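Local coordinates for 6-carboxyhexanoate--CoA ligase (Aquifex aeolicus, PDB 5TVA), which is a ligase of the BioW family that binds adenosine monophosphate and coenzyme A, at residues T136-T148 against T160-F172. Residues are numbered along the deposited sequence; the frame is centred on the assembly and turned at random.
With AMP (adenosine monophosphate), chain C.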
loop_
_atom_site.group_PDB
_atom_site.type_symbol
_atom_site.label_atom_id
_atom_site.label_comp_id
_atom_site.label_asym_id
_atom_site.label_seq_id
_atom_site.Cartn_x
_atom_site.Cartn_y
_atom_site.Cartn_z
ATOM N N THR A 136 -0.800 -4.931 -4.934
ATOM C CA THR A 136 0.404 -4.380 -5.543
ATOM C C THR A 136 1.601 -5.216 -5.117
ATOM O O THR A 136 1.788 -5.458 -3.919
ATOM C CB THR A 136 0.605 -2.928 -5.102
ATOM O OG1 THR A 136 -0.538 -2.138 -5.444
ATOM C CG2 THR A 136 1.858 -2.336 -5.723
ATOM N N ILE A 137 2.407 -5.674 -6.086
ATOM C CA ILE A 137 3.583 -6.509 -5.823
ATOM C C ILE A 137 4.689 -6.098 -6.782
ATOM O O ILE A 137 4.526 -5.184 -7.596
ATOM C CB ILE A 137 3.302 -8.031 -5.938
ATOM C CG1 ILE A 137 2.859 -8.446 -7.345
ATOM C CG2 ILE A 137 2.257 -8.515 -4.879
ATOM C CD1 ILE A 137 3.028 -9.955 -7.571
ATOM N N HIS A 138 5.838 -6.768 -6.662
ATOM C CA HIS A 138 6.955 -6.604 -7.603
ATOM C C HIS A 138 7.459 -5.166 -7.619
ATOM O O HIS A 138 7.674 -4.562 -8.678
ATOM C CB HIS A 138 6.572 -7.054 -9.015
ATOM C CG HIS A 138 6.497 -8.537 -9.182
ATOM N ND1 HIS A 138 7.093 -9.420 -8.308
ATOM C CD2 HIS A 138 5.920 -9.294 -10.143
ATOM C CE1 HIS A 138 6.874 -10.658 -8.715
ATOM N NE2 HIS A 138 6.167 -10.609 -9.830
ATOM N N PHE A 139 7.639 -4.617 -6.424
ATOM C CA PHE A 139 8.208 -3.292 -6.228
ATOM C C PHE A 139 9.194 -3.378 -5.073
ATOM O O PHE A 139 9.020 -4.192 -4.163
ATOM C CB PHE A 139 7.113 -2.244 -5.925
ATOM C CG PHE A 139 6.455 -2.448 -4.612
ATOM C CD1 PHE A 139 6.995 -1.866 -3.436
ATOM C CD2 PHE A 139 5.328 -3.240 -4.510
ATOM C CE1 PHE A 139 6.414 -2.090 -2.189
ATOM C CE2 PHE A 139 4.728 -3.447 -3.287
ATOM C CZ PHE A 139 5.288 -2.873 -2.100
ATOM N N ASP A 140 10.229 -2.537 -5.116
ATOM C CA ASP A 140 11.169 -2.411 -4.007
ATOM C C ASP A 140 11.955 -1.118 -4.176
ATOM O O ASP A 140 12.062 -0.579 -5.288
ATOM C CB ASP A 140 12.116 -3.623 -3.932
ATOM C CG ASP A 140 12.814 -3.759 -2.558
ATOM O OD1 ASP A 140 12.470 -3.006 -1.617
ATOM O OD2 ASP A 140 13.671 -4.662 -2.421
ATOM N N TRP A 141 12.464 -0.605 -3.050
ATOM C CA TRP A 141 13.497 0.432 -3.092
ATOM C C TRP A 141 14.753 -0.128 -3.742
ATOM O O TRP A 141 15.224 -1.205 -3.373
ATOM C CB TRP A 141 13.859 0.942 -1.679
ATOM C CG TRP A 141 12.758 1.633 -0.940
ATOM C CD1 TRP A 141 12.011 1.122 0.074
ATOM C CD2 TRP A 141 12.258 2.950 -1.182
ATOM N NE1 TRP A 141 11.075 2.038 0.480
ATOM C CE2 TRP A 141 11.213 3.172 -0.271
ATOM C CE3 TRP A 141 12.581 3.957 -2.099
ATOM C CZ2 TRP A 141 10.499 4.376 -0.224
ATOM C CZ3 TRP A 141 11.874 5.152 -2.054
ATOM C CH2 TRP A 141 10.846 5.352 -1.121
ATOM N N LYS A 142 15.308 0.625 -4.689
ATOM C CA LYS A 142 16.566 0.241 -5.323
ATOM C C LYS A 142 17.665 -0.045 -4.297
ATOM O O LYS A 142 18.391 -1.044 -4.405
ATOM C CB LYS A 142 17.006 1.353 -6.276
ATOM C CG LYS A 142 18.346 1.100 -6.937
ATOM C CD LYS A 142 18.509 2.015 -8.131
ATOM C CE LYS A 142 19.638 1.545 -9.011
ATOM N NZ LYS A 142 19.302 0.205 -9.547
ATOM N N ASP A 143 17.832 0.827 -3.309
ATOM C CA ASP A 143 18.890 0.639 -2.301
ATOM C C ASP A 143 18.225 0.710 -0.935
ATOM O O ASP A 143 18.310 1.746 -0.270
ATOM C CB ASP A 143 20.009 1.699 -2.450
ATOM C CG ASP A 143 21.182 1.456 -1.504
ATOM O OD1 ASP A 143 21.092 0.545 -0.655
ATOM O OD2 ASP A 143 22.204 2.170 -1.608
ATOM N N ARG A 144 17.555 -0.381 -0.534
ATOM C CA ARG A 144 16.675 -0.316 0.636
ATOM C C ARG A 144 17.436 0.062 1.917
ATOM O O ARG A 144 16.901 0.774 2.778
ATOM C CB ARG A 144 15.937 -1.642 0.832
ATOM C CG ARG A 144 14.863 -1.536 1.894
ATOM C CD ARG A 144 14.015 -2.790 2.011
ATOM N NE ARG A 144 12.841 -2.736 1.153
ATOM C CZ ARG A 144 11.618 -2.373 1.545
ATOM N NH1 ARG A 144 11.381 -2.026 2.820
ATOM N NH2 ARG A 144 10.614 -2.387 0.656
ATOM N N LYS A 145 18.666 -0.424 2.068
ATOM C CA LYS A 145 19.457 -0.113 3.256
ATOM C C LYS A 145 19.680 1.390 3.362
ATOM O O LYS A 145 19.445 1.996 4.416
ATOM C CB LYS A 145 20.788 -0.871 3.206
ATOM C CG LYS A 145 21.592 -0.947 4.530
ATOM C CD LYS A 145 22.899 -0.130 4.412
ATOM C CE LYS A 145 24.131 -1.003 4.505
ATOM N NZ LYS A 145 23.881 -2.252 3.740
ATOM N N LYS A 146 20.086 2.015 2.254
ATOM C CA LYS A 146 20.279 3.462 2.236
ATOM C C LYS A 146 18.980 4.194 2.542
ATOM O O LYS A 146 18.949 5.112 3.374
ATOM C CB LYS A 146 20.835 3.897 0.882
ATOM C CG LYS A 146 21.108 5.382 0.780
ATOM C CD LYS A 146 21.756 5.710 -0.543
ATOM C CE LYS A 146 22.086 7.196 -0.653
ATOM N NZ LYS A 146 22.469 7.565 -2.053
ATOM N N VAL A 147 17.891 3.791 1.880
ATOM C CA VAL A 147 16.612 4.487 2.029
ATOM C C VAL A 147 16.093 4.353 3.456
ATOM O O VAL A 147 15.601 5.321 4.055
ATOM C CB VAL A 147 15.591 3.956 0.995
ATOM C CG1 VAL A 147 14.213 4.542 1.252
ATOM C CG2 VAL A 147 16.041 4.297 -0.424
ATOM N N THR A 148 16.174 3.150 4.016
ATOM C CA THR A 148 15.714 2.949 5.389
ATOM C C THR A 148 16.481 3.823 6.381
ATOM O O THR A 148 15.875 4.433 7.269
ATOM C CB THR A 148 15.844 1.475 5.764
ATOM O OG1 THR A 148 15.006 0.715 4.897
ATOM C CG2 THR A 148 15.433 1.236 7.219
ATOM N N THR A 160 6.337 3.543 7.417
ATOM C CA THR A 160 6.409 4.581 6.399
ATOM C C THR A 160 7.312 4.154 5.252
ATOM O O THR A 160 6.957 4.305 4.073
ATOM C CB THR A 160 6.893 5.893 7.014
ATOM O OG1 THR A 160 5.963 6.283 8.018
ATOM C CG2 THR A 160 6.959 6.980 5.950
ATOM N N VAL A 161 8.484 3.609 5.578
ATOM C CA VAL A 161 9.402 3.155 4.536
ATOM C C VAL A 161 8.697 2.192 3.592
ATOM O O VAL A 161 8.803 2.317 2.366
ATOM C CB VAL A 161 10.657 2.527 5.172
ATOM C CG1 VAL A 161 11.557 1.917 4.111
ATOM C CG2 VAL A 161 11.419 3.587 6.003
ATOM N N ASP A 162 7.938 1.239 4.147
ATOM C CA ASP A 162 7.278 0.213 3.337
ATOM C C ASP A 162 6.113 0.788 2.535
ATOM O O ASP A 162 5.980 0.509 1.339
ATOM C CB ASP A 162 6.773 -0.914 4.233
ATOM C CG ASP A 162 7.878 -1.814 4.719
ATOM O OD1 ASP A 162 9.003 -1.749 4.161
ATOM O OD2 ASP A 162 7.607 -2.572 5.682
ATOM N N ALA A 163 5.248 1.582 3.183
ATOM C CA ALA A 163 4.067 2.117 2.511
ATOM C C ALA A 163 4.433 3.107 1.409
ATOM O O ALA A 163 3.772 3.134 0.357
ATOM C CB ALA A 163 3.116 2.757 3.529
ATOM N N LEU A 164 5.488 3.899 1.605
ATOM C CA LEU A 164 5.921 4.819 0.557
ATOM C C LEU A 164 6.244 4.074 -0.732
ATOM O O LEU A 164 5.813 4.476 -1.815
ATOM C CB LEU A 164 7.137 5.630 1.006
ATOM C CG LEU A 164 6.831 6.968 1.681
ATOM C CD1 LEU A 164 8.041 7.504 2.447
ATOM C CD2 LEU A 164 6.355 7.978 0.630
ATOM N N ALA A 165 7.040 3.005 -0.640
ATOM C CA ALA A 165 7.426 2.300 -1.856
ATOM C C ALA A 165 6.199 1.739 -2.556
ATOM O O ALA A 165 6.125 1.744 -3.786
ATOM C CB ALA A 165 8.432 1.191 -1.541
ATOM N N LEU A 166 5.206 1.294 -1.775
ATOM C CA LEU A 166 3.981 0.712 -2.321
ATOM C C LEU A 166 3.111 1.759 -3.032
ATOM O O LEU A 166 2.616 1.503 -4.138
ATOM C CB LEU A 166 3.215 0.023 -1.188
ATOM C CG LEU A 166 1.884 -0.763 -1.208
ATOM C CD1 LEU A 166 1.070 -0.641 -2.442
ATOM C CD2 LEU A 166 2.097 -2.240 -0.887
ATOM N N THR A 167 2.867 2.927 -2.402
ATOM C CA THR A 167 2.107 3.980 -3.082
ATOM C C THR A 167 2.812 4.465 -4.312
ATOM O O THR A 167 2.164 4.880 -5.281
ATOM C CB THR A 167 1.896 5.239 -2.249
ATOM O OG1 THR A 167 2.932 5.412 -1.258
ATOM C CG2 THR A 167 0.565 5.304 -1.725
ATOM N N PHE A 168 4.132 4.582 -4.238
ATOM C CA PHE A 168 4.767 5.203 -5.374
ATOM C C PHE A 168 4.609 4.324 -6.597
ATOM O O PHE A 168 4.386 4.843 -7.700
ATOM C CB PHE A 168 6.228 5.522 -5.101
ATOM C CG PHE A 168 6.828 6.347 -6.179
ATOM C CD1 PHE A 168 6.475 7.683 -6.305
ATOM C CD2 PHE A 168 7.674 5.780 -7.122
ATOM C CE1 PHE A 168 6.991 8.459 -7.334
ATOM C CE2 PHE A 168 8.189 6.547 -8.148
ATOM C CZ PHE A 168 7.852 7.889 -8.254
ATOM N N LYS A 169 4.661 2.994 -6.409
ATOM C CA LYS A 169 4.380 2.090 -7.515
ATOM C C LYS A 169 2.952 2.263 -8.012
ATOM O O LYS A 169 2.725 2.330 -9.222
ATOM C CB LYS A 169 4.632 0.633 -7.121
ATOM C CG LYS A 169 5.118 -0.222 -8.315
ATOM C CD LYS A 169 4.260 -1.459 -8.561
ATOM C CE LYS A 169 4.848 -2.288 -9.689
ATOM N NZ LYS A 169 4.116 -3.568 -9.909
ATOM N N ASN A 170 1.980 2.329 -7.091
ATOM C CA ASN A 170 0.589 2.537 -7.482
ATOM C C ASN A 170 0.456 3.767 -8.373
ATOM O O ASN A 170 -0.075 3.686 -9.485
ATOM C CB ASN A 170 -0.303 2.676 -6.246
ATOM C CG ASN A 170 -0.403 1.386 -5.453
ATOM O OD1 ASN A 170 -0.035 0.323 -5.939
ATOM N ND2 ASN A 170 -0.900 1.478 -4.219
ATOM N N LEU A 171 0.985 4.904 -7.917
ATOM C CA LEU A 171 0.915 6.132 -8.706
ATOM C C LEU A 171 1.679 6.002 -10.019
ATOM O O LEU A 171 1.239 6.526 -11.047
ATOM C CB LEU A 171 1.445 7.318 -7.901
ATOM C CG LEU A 171 0.718 7.573 -6.580
ATOM C CD1 LEU A 171 1.342 8.769 -5.840
ATOM C CD2 LEU A 171 -0.781 7.769 -6.825
ATOM N N PHE A 172 2.822 5.314 -10.011
ATOM C CA PHE A 172 3.538 5.109 -11.262
ATOM C C PHE A 172 2.728 4.248 -12.231
ATOM O O PHE A 172 2.783 4.463 -13.450
ATOM C CB PHE A 172 4.903 4.483 -10.987
ATOM C CG PHE A 172 5.612 4.017 -12.218
ATOM C CD1 PHE A 172 6.351 4.908 -12.984
ATOM C CD2 PHE A 172 5.537 2.678 -12.625
ATOM C CE1 PHE A 172 7.005 4.470 -14.144
ATOM C CE2 PHE A 172 6.184 2.236 -13.790
ATOM C CZ PHE A 172 6.924 3.129 -14.544
HETATM P P AMP C . -1.027 -3.431 5.667
HETATM O O1P AMP C . -0.281 -2.374 4.881
HETATM O O2P AMP C . -0.333 -4.771 5.530
HETATM O O3P AMP C . -1.501 -3.051 7.065
HETATM O "O5'" AMP C . -2.427 -3.630 4.923
HETATM C "C5'" AMP C . -3.502 -2.701 5.060
HETATM C "C4'" AMP C . -4.675 -3.143 4.216
HETATM O "O4'" AMP C . -4.380 -2.861 2.822
HETATM C "C3'" AMP C . -4.969 -4.643 4.283
HETATM O "O3'" AMP C . -5.945 -4.968 5.257
HETATM C "C2'" AMP C . -5.388 -5.018 2.870
HETATM O "O2'" AMP C . -6.789 -4.851 2.710
HETATM C "C1'" AMP C . -4.660 -3.976 2.017
HETATM N N9 AMP C . -3.382 -4.475 1.458
HETATM C C8 AMP C . -2.423 -5.164 2.107
HETATM N N7 AMP C . -1.392 -5.473 1.275
HETATM C C5 AMP C . -1.672 -4.982 0.053
HETATM C C6 AMP C . -1.012 -4.922 -1.278
HETATM N N6 AMP C . 0.194 -5.487 -1.509
HETATM N N1 AMP C . -1.675 -4.287 -2.283
HETATM C C2 AMP C . -2.881 -3.730 -2.096
HETATM N N3 AMP C . -3.529 -3.744 -0.919
HETATM C C4 AMP C . -2.992 -4.330 0.180
#
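Phe139 carries CG between its backbone N and carbonyl carbon (chi1 68°), which puts the ring against helix 158-173, while Leu166 sends CG anti to its own N (chi1 -179°), so that CD2 meets Phe139 CZ at 3.5 Å and CD1 packs on Thr136 CB. One face of the phenyl ring lies over Leu166 CA, a CH-pi contact 4.0 Å from CA to the ring centroid. Trp141 uses the residue before, Ala165, whose CB sits over its five-membered ring; Val147 CG1 covers the opposite face, so the indole is clamped between two helices. NE1 fixes its rotation by donating to Val161 O at 3.0 Å, in the ring plane though above the carbonyl plane. From the start of helix 144-153, Arg144 reaches across to Asp162. The CD1 edge of the indole points at the face of its guanidinium, NE and NH2 grip Asp140 OD1 side-on, and NH1 meets Asp162 OD1 at 2.7 Å, nearly in line with that oxygen's C-O bond; Arg39 holds the other oxygen.

Strand 139-141, at the edge of a three-stranded parallel sheet beside 236-239, thus packs on a helix that helps line both ligand pockets: coenzyme A touches Thr136, Ile137 and Phe139. Thr136 OG1 donates to a lone pair of Asn170 OD1 (2.6 Å) and also bonds Tyr217. Thr136 N donates to AMP N1 (2.9 Å), whereas Thr136 O receives AMP N6 (2.9 Å), reading adenine's Watson-Crick edge. Lys169, bent at chi2, runs along Phe139 CB to give NZ to Ile137 O at 2.9 Å, and to Cys230 O and Lys234 O. These bonds are consistent with the helix helping to place the adenine-reading backbone, while Arg144, balanced by Asp140 and Asp162, probably lessens their mutual repulsion.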